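Local coordinates for CocE/NonD family hydrolase (Staphylococcus aureus subsp. aureus COL, PDB 3III), which probably acts as a serine-type hydrolase of the CocE/NonD family, with an alpha/beta-hydrolase catalytic part and a beta-sandwich C-terminal part, its natural substrate being unknown, at residues N196-E201 and G212-W217; Y335-Q340 and E345-S350; M409-W414 and L509-K514; F441-H446 and V452-L457. One frame throughout, in Å; residues are numbered along the deposited sequence.

Interaction 1 (N196-E201 and G212-W217); sequences NDMYRE and GFYRFW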
# COMPACT_ATOMS: atom_id res chain seq x y z
N ASN A 196 -2.02 6.44 -2.61
CA ASN A 196 -2.71 7.47 -3.35
C ASN A 196 -2.10 8.89 -3.24
O ASN A 196 -2.71 9.84 -3.65
CB ASN A 196 -4.18 7.44 -2.98
CG ASN A 196 -4.39 7.42 -1.52
OD1 ASN A 196 -4.00 8.32 -0.82
ND2 ASN A 196 -4.96 6.31 -1.02
N ASP A 197 -0.87 8.99 -2.73
CA ASP A 197 -0.09 10.22 -2.66
C ASP A 197 1.35 9.88 -2.97
O ASP A 197 2.09 9.47 -2.12
CB ASP A 197 -0.23 10.87 -1.28
CG ASP A 197 0.50 12.24 -1.16
OD1 ASP A 197 1.37 12.58 -2.02
OD2 ASP A 197 0.23 12.94 -0.14
N MSE A 198 1.72 9.99 -4.23
CA MSE A 198 3.00 9.49 -4.68
C MSE A 198 4.15 10.16 -3.97
O MSE A 198 5.13 9.49 -3.64
CB MSE A 198 3.19 9.68 -6.20
CG MSE A 198 2.40 8.71 -6.99
SE MSE A 198 2.72 8.94 -8.95
CE MSE A 198 4.63 8.26 -8.97
N TYR A 199 4.08 11.47 -3.78
CA TYR A 199 5.18 12.16 -3.13
C TYR A 199 5.49 11.59 -1.71
O TYR A 199 6.63 11.46 -1.33
CB TYR A 199 4.88 13.67 -3.01
CG TYR A 199 6.01 14.38 -2.42
CD1 TYR A 199 7.09 14.79 -3.20
CD2 TYR A 199 6.07 14.61 -1.04
CE1 TYR A 199 8.23 15.44 -2.60
CE2 TYR A 199 7.14 15.23 -0.47
CZ TYR A 199 8.22 15.65 -1.25
OH TYR A 199 9.30 16.25 -0.62
N ARG A 200 4.46 11.29 -0.94
CA ARG A 200 4.63 10.89 0.43
C ARG A 200 4.81 9.42 0.59
O ARG A 200 5.20 8.99 1.69
CB ARG A 200 3.46 11.34 1.30
CG ARG A 200 3.50 12.83 1.62
CD ARG A 200 2.29 13.26 2.52
NE ARG A 200 2.37 14.70 2.77
CZ ARG A 200 2.05 15.63 1.89
NH1 ARG A 200 1.55 15.29 0.72
NH2 ARG A 200 2.21 16.92 2.20
N GLU A 201 4.47 8.64 -0.44
CA GLU A 201 4.30 7.20 -0.25
C GLU A 201 5.25 6.32 -1.02
O GLU A 201 5.54 5.23 -0.55
CB GLU A 201 2.84 6.77 -0.38
CG GLU A 201 2.02 7.56 0.68
CD GLU A 201 0.53 7.55 0.58
OE1 GLU A 201 -0.03 7.10 -0.45
OE2 GLU A 201 -0.11 8.06 1.56
N GLY A 212 15.47 3.05 -4.60
CA GLY A 212 15.27 1.64 -4.86
C GLY A 212 14.02 1.33 -5.62
O GLY A 212 13.93 1.64 -6.83
N PHE A 213 13.03 0.78 -4.92
CA PHE A 213 11.78 0.37 -5.53
C PHE A 213 11.15 1.37 -6.53
O PHE A 213 10.79 0.99 -7.65
CB PHE A 213 10.71 -0.01 -4.51
CG PHE A 213 9.45 -0.43 -5.15
CD1 PHE A 213 9.32 -1.71 -5.65
CD2 PHE A 213 8.41 0.46 -5.30
CE1 PHE A 213 8.12 -2.10 -6.29
CE2 PHE A 213 7.22 0.07 -5.90
CZ PHE A 213 7.08 -1.21 -6.40
N TYR A 214 11.08 2.64 -6.13
CA TYR A 214 10.50 3.68 -7.02
C TYR A 214 11.12 3.67 -8.41
O TYR A 214 10.41 3.76 -9.45
CB TYR A 214 10.67 5.05 -6.41
CG TYR A 214 10.16 6.19 -7.28
CD1 TYR A 214 8.79 6.46 -7.37
CD2 TYR A 214 11.05 6.96 -8.06
CE1 TYR A 214 8.34 7.49 -8.19
CE2 TYR A 214 10.63 7.97 -8.87
CZ TYR A 214 9.24 8.26 -8.91
OH TYR A 214 8.81 9.29 -9.72
N ARG A 215 12.43 3.62 -8.44
CA ARG A 215 13.19 3.63 -9.67
C ARG A 215 13.09 2.30 -10.39
O ARG A 215 12.93 2.26 -11.59
CB ARG A 215 14.64 4.03 -9.42
CG ARG A 215 14.76 5.39 -8.79
CD ARG A 215 16.20 5.87 -8.58
NE ARG A 215 16.15 7.22 -7.99
CZ ARG A 215 17.21 7.93 -7.66
NH1 ARG A 215 18.43 7.43 -7.80
NH2 ARG A 215 17.05 9.15 -7.19
N PHE A 216 13.12 1.20 -9.65
CA PHE A 216 12.94 -0.14 -10.22
C PHE A 216 11.56 -0.26 -10.93
O PHE A 216 11.43 -0.76 -12.08
CB PHE A 216 13.02 -1.11 -9.07
CG PHE A 216 12.52 -2.51 -9.39
CD1 PHE A 216 13.31 -3.38 -10.14
CD2 PHE A 216 11.32 -2.98 -8.88
CE1 PHE A 216 12.87 -4.67 -10.40
CE2 PHE A 216 10.90 -4.27 -9.11
CZ PHE A 216 11.68 -5.10 -9.88
N TRP A 217 10.56 0.28 -10.26
CA TRP A 217 9.18 0.26 -10.72
C TRP A 217 9.08 1.10 -11.98
O TRP A 217 8.49 0.68 -13.00
CB TRP A 217 8.30 0.79 -9.59
CG TRP A 217 6.92 1.06 -9.98
CD1 TRP A 217 5.95 0.15 -10.21
CD2 TRP A 217 6.33 2.35 -10.20
NE1 TRP A 217 4.79 0.79 -10.58
CE2 TRP A 217 5.00 2.14 -10.58
CE3 TRP A 217 6.80 3.66 -10.13
CZ2 TRP A 217 4.11 3.19 -10.85
CZ3 TRP A 217 5.90 4.71 -10.39
CH2 TRP A 217 4.60 4.47 -10.77
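The apolar contact between the helix starts at 198 and 213 rests on one methyl group: CE of Met-198, present as selenomethionine, lies 3.9 Å from CE1 of Tyr-214 and 4.0 Å from CZ3 of Trp-217. The methyl comes to the edge of the phenol ring, close to its plane, whereas it meets the indole obliquely. Met-198 crosses both aromatic side chains at about a right angle, its chain running extended to SE and then bending (chi3 70°) so that CE reaches both rings. Tyr-214 and Trp-217 are three residues apart on helix 213-224, a spacing that sends both rings out on the same side. All three side chains are buried, but they share only 93 Å², evidence of a slender contact.

No hydrogen bond crosses between the segments; the side-chain hydrogen bonds made inside a segment are those of 196-201. OE1 of Glu-201 accepts from the backbone N of Asn-196 at 3.0 Å and from N of Asp-197 at 3.1 Å, the first nearly along the C-O axis and the second from above the carboxylate plane. OE2 of the same carboxylate pairs with Arg-276. Among the charged groups, Arg-200 NH1 forms a salt bridge with the syn side of Asp-197 OD2 at 2.8 Å, tying the N-cap residue to its own helix.

Both helices follow strand 186-192 and precede strand 262-267, the position of the helical cap in many alpha/beta hydrolases. A bound palmitic acid, about 5 Å from the Trp-217 side chain and touching Phe-216, is consistent with a lipophilic pocket beside this cap.

Interaction 2 (Y335-Q340 and E345-S350); sequences YEVRDQ and EFKSAS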
# COMPACT_ATOMS: atom_id res chain seq x y z
N TYR A 335 -8.95 -6.05 12.04
CA TYR A 335 -7.49 -5.90 12.03
C TYR A 335 -6.77 -6.99 12.77
O TYR A 335 -7.26 -7.49 13.78
CB TYR A 335 -7.10 -4.52 12.62
CG TYR A 335 -7.53 -4.32 14.05
CD1 TYR A 335 -6.66 -4.56 15.11
CD2 TYR A 335 -8.82 -3.93 14.35
CE1 TYR A 335 -7.05 -4.41 16.40
CE2 TYR A 335 -9.23 -3.80 15.67
CZ TYR A 335 -8.32 -4.01 16.70
OH TYR A 335 -8.73 -3.89 18.02
N GLU A 336 -5.57 -7.33 12.29
CA GLU A 336 -4.68 -8.27 13.01
C GLU A 336 -3.87 -7.56 14.08
O GLU A 336 -3.25 -6.53 13.82
CB GLU A 336 -3.70 -9.00 12.05
CG GLU A 336 -2.87 -10.02 12.77
CD GLU A 336 -2.00 -10.86 11.91
OE1 GLU A 336 -1.90 -10.63 10.68
OE2 GLU A 336 -1.40 -11.77 12.51
N VAL A 337 -3.86 -8.12 15.29
CA VAL A 337 -2.87 -7.74 16.29
C VAL A 337 -1.72 -8.77 16.19
O VAL A 337 -1.86 -9.93 16.55
CB VAL A 337 -3.46 -7.78 17.68
CG1 VAL A 337 -2.38 -7.29 18.72
CG2 VAL A 337 -4.69 -6.81 17.76
N ARG A 338 -0.58 -8.35 15.64
CA ARG A 338 0.50 -9.29 15.35
C ARG A 338 1.20 -9.62 16.67
O ARG A 338 1.50 -8.73 17.42
CB ARG A 338 1.52 -8.67 14.42
CG ARG A 338 0.98 -8.28 13.09
CD ARG A 338 2.00 -7.52 12.24
NE ARG A 338 2.39 -6.31 12.95
CZ ARG A 338 3.36 -5.48 12.56
NH1 ARG A 338 4.00 -5.64 11.40
NH2 ARG A 338 3.63 -4.42 13.32
N ASP A 339 1.53 -10.89 16.90
CA ASP A 339 2.35 -11.28 18.05
C ASP A 339 3.77 -11.72 17.58
O ASP A 339 4.79 -11.21 18.11
CB ASP A 339 1.69 -12.43 18.79
CG ASP A 339 2.56 -12.92 19.97
OD1 ASP A 339 3.38 -12.11 20.51
OD2 ASP A 339 2.44 -14.08 20.33
N GLN A 340 3.81 -12.66 16.63
CA GLN A 340 5.03 -13.10 15.96
C GLN A 340 4.74 -13.20 14.45
O GLN A 340 3.61 -12.93 13.99
CB GLN A 340 5.54 -14.46 16.50
CG GLN A 340 5.91 -14.53 17.96
CD GLN A 340 7.45 -14.47 18.25
OE1 GLN A 340 8.31 -14.86 17.40
NE2 GLN A 340 7.80 -13.98 19.47
N GLU A 345 -3.91 -12.30 16.24
CA GLU A 345 -5.32 -12.46 16.53
C GLU A 345 -6.05 -11.35 15.78
O GLU A 345 -5.62 -10.19 15.78
CB GLU A 345 -5.49 -12.31 18.05
CG GLU A 345 -6.89 -12.17 18.50
CD GLU A 345 -7.08 -12.04 20.04
OE1 GLU A 345 -6.12 -11.76 20.82
OE2 GLU A 345 -8.24 -12.19 20.44
N PHE A 346 -7.15 -11.68 15.12
CA PHE A 346 -7.92 -10.68 14.46
C PHE A 346 -9.02 -10.16 15.40
O PHE A 346 -9.68 -10.93 16.07
CB PHE A 346 -8.51 -11.24 13.17
CG PHE A 346 -7.51 -11.35 12.07
CD1 PHE A 346 -7.43 -10.36 11.12
CD2 PHE A 346 -6.62 -12.42 12.00
CE1 PHE A 346 -6.52 -10.43 10.09
CE2 PHE A 346 -5.67 -12.47 10.98
CZ PHE A 346 -5.62 -11.46 10.00
N LYS A 347 -9.15 -8.85 15.44
CA LYS A 347 -10.11 -8.15 16.26
C LYS A 347 -10.93 -7.19 15.36
O LYS A 347 -10.65 -7.07 14.18
CB LYS A 347 -9.40 -7.40 17.40
CG LYS A 347 -8.69 -8.36 18.36
CD LYS A 347 -8.17 -7.61 19.61
CE LYS A 347 -7.73 -8.58 20.74
NZ LYS A 347 -7.22 -7.80 21.96
N SER A 348 -11.96 -6.54 15.93
CA SER A 348 -12.78 -5.61 15.14
C SER A 348 -13.06 -4.33 15.89
O SER A 348 -12.92 -4.29 17.13
CB SER A 348 -14.08 -6.26 14.76
OG SER A 348 -14.77 -6.64 15.92
N ALA A 349 -13.33 -3.26 15.15
CA ALA A 349 -13.70 -1.96 15.71
C ALA A 349 -14.66 -1.22 14.78
O ALA A 349 -14.84 -1.62 13.63
CB ALA A 349 -12.44 -1.12 15.94
N SER A 350 -15.23 -0.11 15.26
CA SER A 350 -16.24 0.64 14.53
C SER A 350 -15.59 1.73 13.66
O SER A 350 -16.24 2.30 12.75
CB SER A 350 -17.21 1.24 15.57
OG SER A 350 -16.50 2.19 16.34
O HOH W 1 -10.93 -3.25 18.74
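Tyr-335 and Lys-347 face each other as a hydrogen-bonded pair of an antiparallel hairpin, and the tyrosine side chain can be traced across its partner atom by atom. From CB, the first torsion (chi1 61°) sets CG between the backbone N and the carbonyl carbon, which folds the ring over the neighbouring strand. CD2 then lies 3.6 Å from the carbonyl O of Lys-347, and CE2 approaches the Ala-349 methyl, CB, at 4.2 Å. Farther out, CZ meets Lys-347 CB at 3.6 Å; that methylene sits over the ring face, 29° off its normal, a CH-pi contact. At the tip, OH bonds to Asn-560 and also approaches a water that donates to Ser-348 O, although the very short hydroxyl-water separation makes details of that link doubtful.

A second CH-pi contact lies on the other face of the sheet, where Glu-336 CB rests 3.7 Å from Phe-346 CE1, over the ring and toward its rim. Beyond CB the glutamate runs extended past the phenyl to Gly-296 N and Arg-297. The backbones are joined by four hydrogen bonds, two between Tyr-335 and Lys-347 and two between Val-337 and Glu-345. Of these, Val-337 N to Glu-345 O is 2.8 Å long and nearly straight (172°), while Glu-345 N to Val-337 O stretches to 3.1 Å.

Strand 343-349 forms one outer edge of the large mixed sheet. Strand 333-338 lies inside it, parallel to 290-295, whose Tyr-293 and His-295 touch Phe-346; strand 403-406 of the C-terminal part packs against Tyr-335 and Val-337.

Interaction 3 (M409-W414 and L509-K514); sequences MNLKLW and LEVVVK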
# COMPACT_ATOMS: atom_id res chain seq x y z
N MSE A 409 2.21 5.94 15.25
CA MSE A 409 3.03 6.42 16.36
C MSE A 409 3.81 7.60 15.86
O MSE A 409 4.10 7.69 14.65
CB MSE A 409 4.01 5.35 16.83
CG MSE A 409 3.39 3.98 17.01
SE MSE A 409 4.61 2.82 18.10
CE MSE A 409 3.97 1.01 17.42
N ASN A 410 4.17 8.46 16.79
CA ASN A 410 4.81 9.74 16.50
C ASN A 410 6.06 9.78 17.34
O ASN A 410 6.00 9.73 18.60
CB ASN A 410 3.85 10.92 16.84
CG ASN A 410 4.43 12.27 16.49
OD1 ASN A 410 5.58 12.36 16.04
ND2 ASN A 410 3.64 13.34 16.67
N LEU A 411 7.19 9.90 16.66
CA LEU A 411 8.46 10.06 17.35
C LEU A 411 8.92 11.52 17.29
O LEU A 411 9.32 12.00 16.22
CB LEU A 411 9.51 9.12 16.76
CG LEU A 411 10.89 9.26 17.39
CD1 LEU A 411 10.79 8.97 18.91
CD2 LEU A 411 11.91 8.30 16.68
N LYS A 412 8.86 12.20 18.44
CA LYS A 412 9.30 13.58 18.55
C LYS A 412 10.74 13.59 19.02
O LYS A 412 11.07 13.04 20.08
CB LYS A 412 8.42 14.43 19.48
CG LYS A 412 8.85 15.92 19.35
CD LYS A 412 8.18 16.79 20.40
CE LYS A 412 8.45 18.24 20.20
NZ LYS A 412 7.72 18.99 21.26
N LEU A 413 11.60 14.21 18.23
CA LEU A 413 13.00 14.39 18.59
C LEU A 413 13.44 15.83 18.53
O LEU A 413 12.97 16.60 17.68
CB LEU A 413 13.94 13.55 17.70
CG LEU A 413 13.66 12.06 17.55
CD1 LEU A 413 14.47 11.49 16.36
CD2 LEU A 413 13.90 11.28 18.88
N TRP A 414 14.38 16.19 19.40
CA TRP A 414 15.14 17.38 19.23
C TRP A 414 16.55 17.05 18.71
O TRP A 414 17.26 16.22 19.28
CB TRP A 414 15.20 18.18 20.54
CG TRP A 414 13.86 18.66 21.01
CD1 TRP A 414 12.90 17.94 21.66
CD2 TRP A 414 13.37 20.00 20.92
NE1 TRP A 414 11.83 18.75 21.95
CE2 TRP A 414 12.08 20.00 21.48
CE3 TRP A 414 13.86 21.17 20.34
CZ2 TRP A 414 11.30 21.15 21.55
CZ3 TRP A 414 13.09 22.32 20.40
CH2 TRP A 414 11.81 22.30 20.99
N LEU A 509 9.59 -2.80 23.77
CA LEU A 509 9.54 -1.97 22.58
C LEU A 509 10.81 -1.19 22.55
O LEU A 509 11.29 -0.64 23.59
CB LEU A 509 8.31 -1.04 22.64
CG LEU A 509 8.16 -0.03 21.50
CD1 LEU A 509 6.66 0.38 21.30
CD2 LEU A 509 9.03 1.20 21.70
N GLU A 510 11.39 -1.12 21.37
CA GLU A 510 12.64 -0.41 21.16
C GLU A 510 12.47 0.57 20.01
O GLU A 510 12.04 0.20 18.92
CB GLU A 510 13.77 -1.36 20.84
CG GLU A 510 15.14 -0.69 20.71
CD GLU A 510 16.22 -1.69 20.30
OE1 GLU A 510 15.91 -2.66 19.55
OE2 GLU A 510 17.37 -1.52 20.72
N VAL A 511 12.79 1.83 20.29
CA VAL A 511 12.93 2.83 19.27
C VAL A 511 14.39 2.86 18.82
O VAL A 511 15.27 2.95 19.66
CB VAL A 511 12.63 4.24 19.81
CG1 VAL A 511 13.11 5.28 18.80
CG2 VAL A 511 11.20 4.39 20.08
N VAL A 512 14.64 2.89 17.51
CA VAL A 512 15.97 3.01 16.96
C VAL A 512 15.97 4.26 16.06
O VAL A 512 15.02 4.47 15.30
CB VAL A 512 16.33 1.81 16.08
CG1 VAL A 512 17.70 1.99 15.43
CG2 VAL A 512 16.22 0.50 16.87
N VAL A 513 17.01 5.08 16.16
CA VAL A 513 17.20 6.22 15.28
C VAL A 513 18.59 6.08 14.66
O VAL A 513 19.60 5.84 15.38
CB VAL A 513 17.02 7.55 16.03
CG1 VAL A 513 17.21 8.76 15.03
CG2 VAL A 513 15.68 7.62 16.70
N LYS A 514 18.71 6.33 13.36
CA LYS A 514 19.93 6.01 12.66
C LYS A 514 20.05 6.89 11.42
O LYS A 514 19.05 7.46 10.95
CB LYS A 514 19.77 4.53 12.21
CG LYS A 514 21.04 3.87 11.78
CD LYS A 514 20.76 2.41 11.41
CE LYS A 514 22.04 1.69 11.22
NZ LYS A 514 21.93 0.54 10.31
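Leu-411 and Val-511 meet tip to tip, with Leu-411 CD2 3.9 Å from Val-511 CG1. The same leucine methyl also meets Val-513, but at a slant: its CD2 is 3.8 Å from Val-513 CG2, so one branch tip spans two alternate residues of strand 508-514. This reach follows from chi2 of 59°, which turns CD1 back and places CD2 anti to CA, the most extended position for a delta carbon.

Between Leu-413 and Val-513 the approach is again end-on, and here the valine offers both branches. Leu-413 CD1 lies 4.1 Å from Val-513 CG1 and equally far from Val-513 CG2. In this leucine CD1 is the branch roughly anti to CA (chi2 166°), so the two leucines extend different methyls toward the valines. Val-513 CG2 consequently touches both leucines, while its CG1 meets Leu-413.

These four side chains point across the interior of a beta sandwich, consistent with the jelly-roll-like C-terminal domain of X-Pro dipeptidyl-peptidase relatives. The short strand axes are 10.4 Å apart at their closest and are inclined at 51° to each other, a separation of facing sheets instead of hydrogen-bonded neighbours; accordingly, no hydrogen bond joins the segments.

Strand 408-417 belongs to the eight-stranded antiparallel sheet, where Leu-411 also packs on Leu-496. Strand 508-514 belongs to the five-stranded one, with Val-513 touching Val-393 of strand 392-398. Val-511 has neighbours from both layers, Ile-429 beside it in its own sheet and Leu-554 from the facing sheet.

Interaction 4 (F441-H446 and V452-L457); sequences FPDFNH and VATGWL
A beta hairpin made by the short, weakly bonded strand 441-443 and strand 447-458 carries this contact, and its two arms are linked here through side chains and water, with no direct hydrogen bond between the segments. Phe-441 and Val-452 run alongside each other in the same direction, with CE2 of the ring 3.8 Å from Val-452 CG2; the methyl meets the ring obliquely.

Farther along, Asp-443 OD2 and Thr-454 OG1 stand 4.2 Å apart, too far to bond directly. Two waters bridge them. One donates to Asp-443 OD2 at 3.0 Å and lies 2.7 Å from Thr-454 OG1; the other donates to the same carboxylate oxygen at 2.9 Å and is 2.8 Å from Thr-454 OG1. Gln-451 adds a third donor to OD2 through its backbone N, and its NE2 bonds to the threonine hydroxyl. The other carboxylate oxygen, OD1 of Asp-443, accepts from Phe-444 N on its anti side (2.8 Å), which fixes the carboxylate's rotation.

Strand 441-443 is one edge of the five-stranded sheet. Strand 447-458, in which Val-452 and Ala-453 form a classic bulge opposite Ile-429, separates it from 424-432; strand 490-503 supplies Thr-501, which touches both Phe-441 and Val-452.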
# COMPACT_ATOMS: atom_id res chain seq x y z
N PHE A 441 8.83 -9.51 11.75
CA PHE A 441 7.51 -9.53 11.14
C PHE A 441 7.66 -9.38 9.65
O PHE A 441 8.66 -8.81 9.19
CB PHE A 441 6.61 -8.40 11.69
CG PHE A 441 6.28 -8.53 13.17
CD1 PHE A 441 5.30 -9.44 13.62
CD2 PHE A 441 6.98 -7.79 14.12
CE1 PHE A 441 5.02 -9.58 14.94
CE2 PHE A 441 6.69 -7.93 15.45
CZ PHE A 441 5.71 -8.80 15.89
N PRO A 442 6.65 -9.84 8.88
CA PRO A 442 6.61 -9.48 7.48
C PRO A 442 6.71 -7.94 7.33
O PRO A 442 6.06 -7.18 8.06
CB PRO A 442 5.24 -10.03 7.02
CG PRO A 442 4.90 -11.08 8.04
CD PRO A 442 5.41 -10.54 9.28
N ASP A 443 7.46 -7.51 6.32
CA ASP A 443 7.76 -6.10 6.14
C ASP A 443 8.02 -5.92 4.66
O ASP A 443 7.93 -6.87 3.88
CB ASP A 443 8.96 -5.73 7.03
CG ASP A 443 9.04 -4.25 7.40
OD1 ASP A 443 8.49 -3.38 6.70
OD2 ASP A 443 9.70 -3.98 8.43
N PHE A 444 8.26 -4.70 4.24
CA PHE A 444 8.40 -4.43 2.78
C PHE A 444 9.82 -4.77 2.27
O PHE A 444 10.81 -4.48 2.93
CB PHE A 444 8.07 -2.98 2.51
CG PHE A 444 8.00 -2.64 1.05
CD1 PHE A 444 8.96 -1.84 0.50
CD2 PHE A 444 6.98 -3.13 0.26
CE1 PHE A 444 8.88 -1.48 -0.86
CE2 PHE A 444 6.91 -2.81 -1.06
CZ PHE A 444 7.89 -2.00 -1.62
N ASN A 445 9.98 -5.33 1.08
CA ASN A 445 8.94 -5.82 0.20
C ASN A 445 9.01 -7.35 0.27
O ASN A 445 9.95 -8.00 -0.28
CB ASN A 445 9.19 -5.22 -1.23
CG ASN A 445 8.13 -5.60 -2.23
OD1 ASN A 445 7.25 -6.41 -1.90
ND2 ASN A 445 8.22 -5.08 -3.48
N HIS A 446 8.01 -7.94 0.94
CA HIS A 446 7.98 -9.39 1.25
C HIS A 446 9.28 -9.87 1.92
O HIS A 446 9.82 -10.90 1.56
CB HIS A 446 7.68 -10.24 0.00
CG HIS A 446 6.28 -10.06 -0.49
ND1 HIS A 446 5.88 -8.90 -1.12
CD2 HIS A 446 5.19 -10.85 -0.41
CE1 HIS A 446 4.58 -9.00 -1.39
NE2 HIS A 446 4.14 -10.17 -0.96
N VAL A 452 8.53 -3.77 13.59
CA VAL A 452 7.14 -3.43 13.93
C VAL A 452 6.62 -2.27 13.09
O VAL A 452 5.55 -2.35 12.49
CB VAL A 452 7.03 -3.03 15.40
CG1 VAL A 452 5.65 -2.35 15.78
CG2 VAL A 452 7.29 -4.23 16.31
N ALA A 453 7.38 -1.19 13.10
CA ALA A 453 7.02 0.03 12.35
C ALA A 453 8.28 0.77 11.89
O ALA A 453 9.32 0.73 12.53
CB ALA A 453 6.13 0.94 13.21
N THR A 454 8.13 1.48 10.78
CA THR A 454 9.19 2.24 10.19
C THR A 454 8.70 3.66 9.89
O THR A 454 7.49 3.92 9.49
CB THR A 454 9.67 1.46 8.94
OG1 THR A 454 10.00 0.11 9.34
CG2 THR A 454 10.93 2.10 8.25
N GLY A 455 9.64 4.60 9.96
CA GLY A 455 9.40 5.96 9.46
C GLY A 455 10.68 6.71 9.08
O GLY A 455 11.77 6.31 9.48
N TRP A 456 10.53 7.80 8.35
CA TRP A 456 11.65 8.59 7.81
C TRP A 456 11.40 10.08 7.84
O TRP A 456 10.26 10.54 7.65
CB TRP A 456 11.88 8.24 6.35
CG TRP A 456 12.15 6.81 6.03
CD1 TRP A 456 13.38 6.24 5.82
CD2 TRP A 456 11.19 5.79 5.76
NE1 TRP A 456 13.24 4.92 5.50
CE2 TRP A 456 11.91 4.62 5.43
CE3 TRP A 456 9.79 5.75 5.76
CZ2 TRP A 456 11.27 3.40 5.11
CZ3 TRP A 456 9.16 4.56 5.48
CH2 TRP A 456 9.92 3.39 5.14
N LEU A 457 12.44 10.89 8.00
CA LEU A 457 12.29 12.31 7.78
C LEU A 457 13.60 13.00 7.39
O LEU A 457 14.60 12.81 8.03
CB LEU A 457 11.77 12.99 9.04
CG LEU A 457 11.47 14.50 8.91
CD1 LEU A 457 10.26 14.74 7.94
CD2 LEU A 457 11.24 15.15 10.30
O HOH W 2 11.57 -1.66 8.01
O HOH W 3 8.15 -1.90 9.69

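Overall arrangement
From the N terminus, interaction 1 closes a short loop first, within the helical region following strand 186-192. Interaction 2 comes next, a hairpin at one edge of the large mixed sheet. The packing of 409-414 on 509-514 then closes a far longer loop, 94 residues between its segments, and interaction 4 is nested inside it. Interaction 4 touches all three others: Phe-213 packs against Phe-444 and Asn-445, Arg-338 probably hydrogen-bonds to Val-452 O, and Met-409 reaches Val-452. The catalytic part's helices, the hairpin of its central sheet and the C-terminal sandwich thus converge, although interactions 1 and 3 are centred about 24 Å apart.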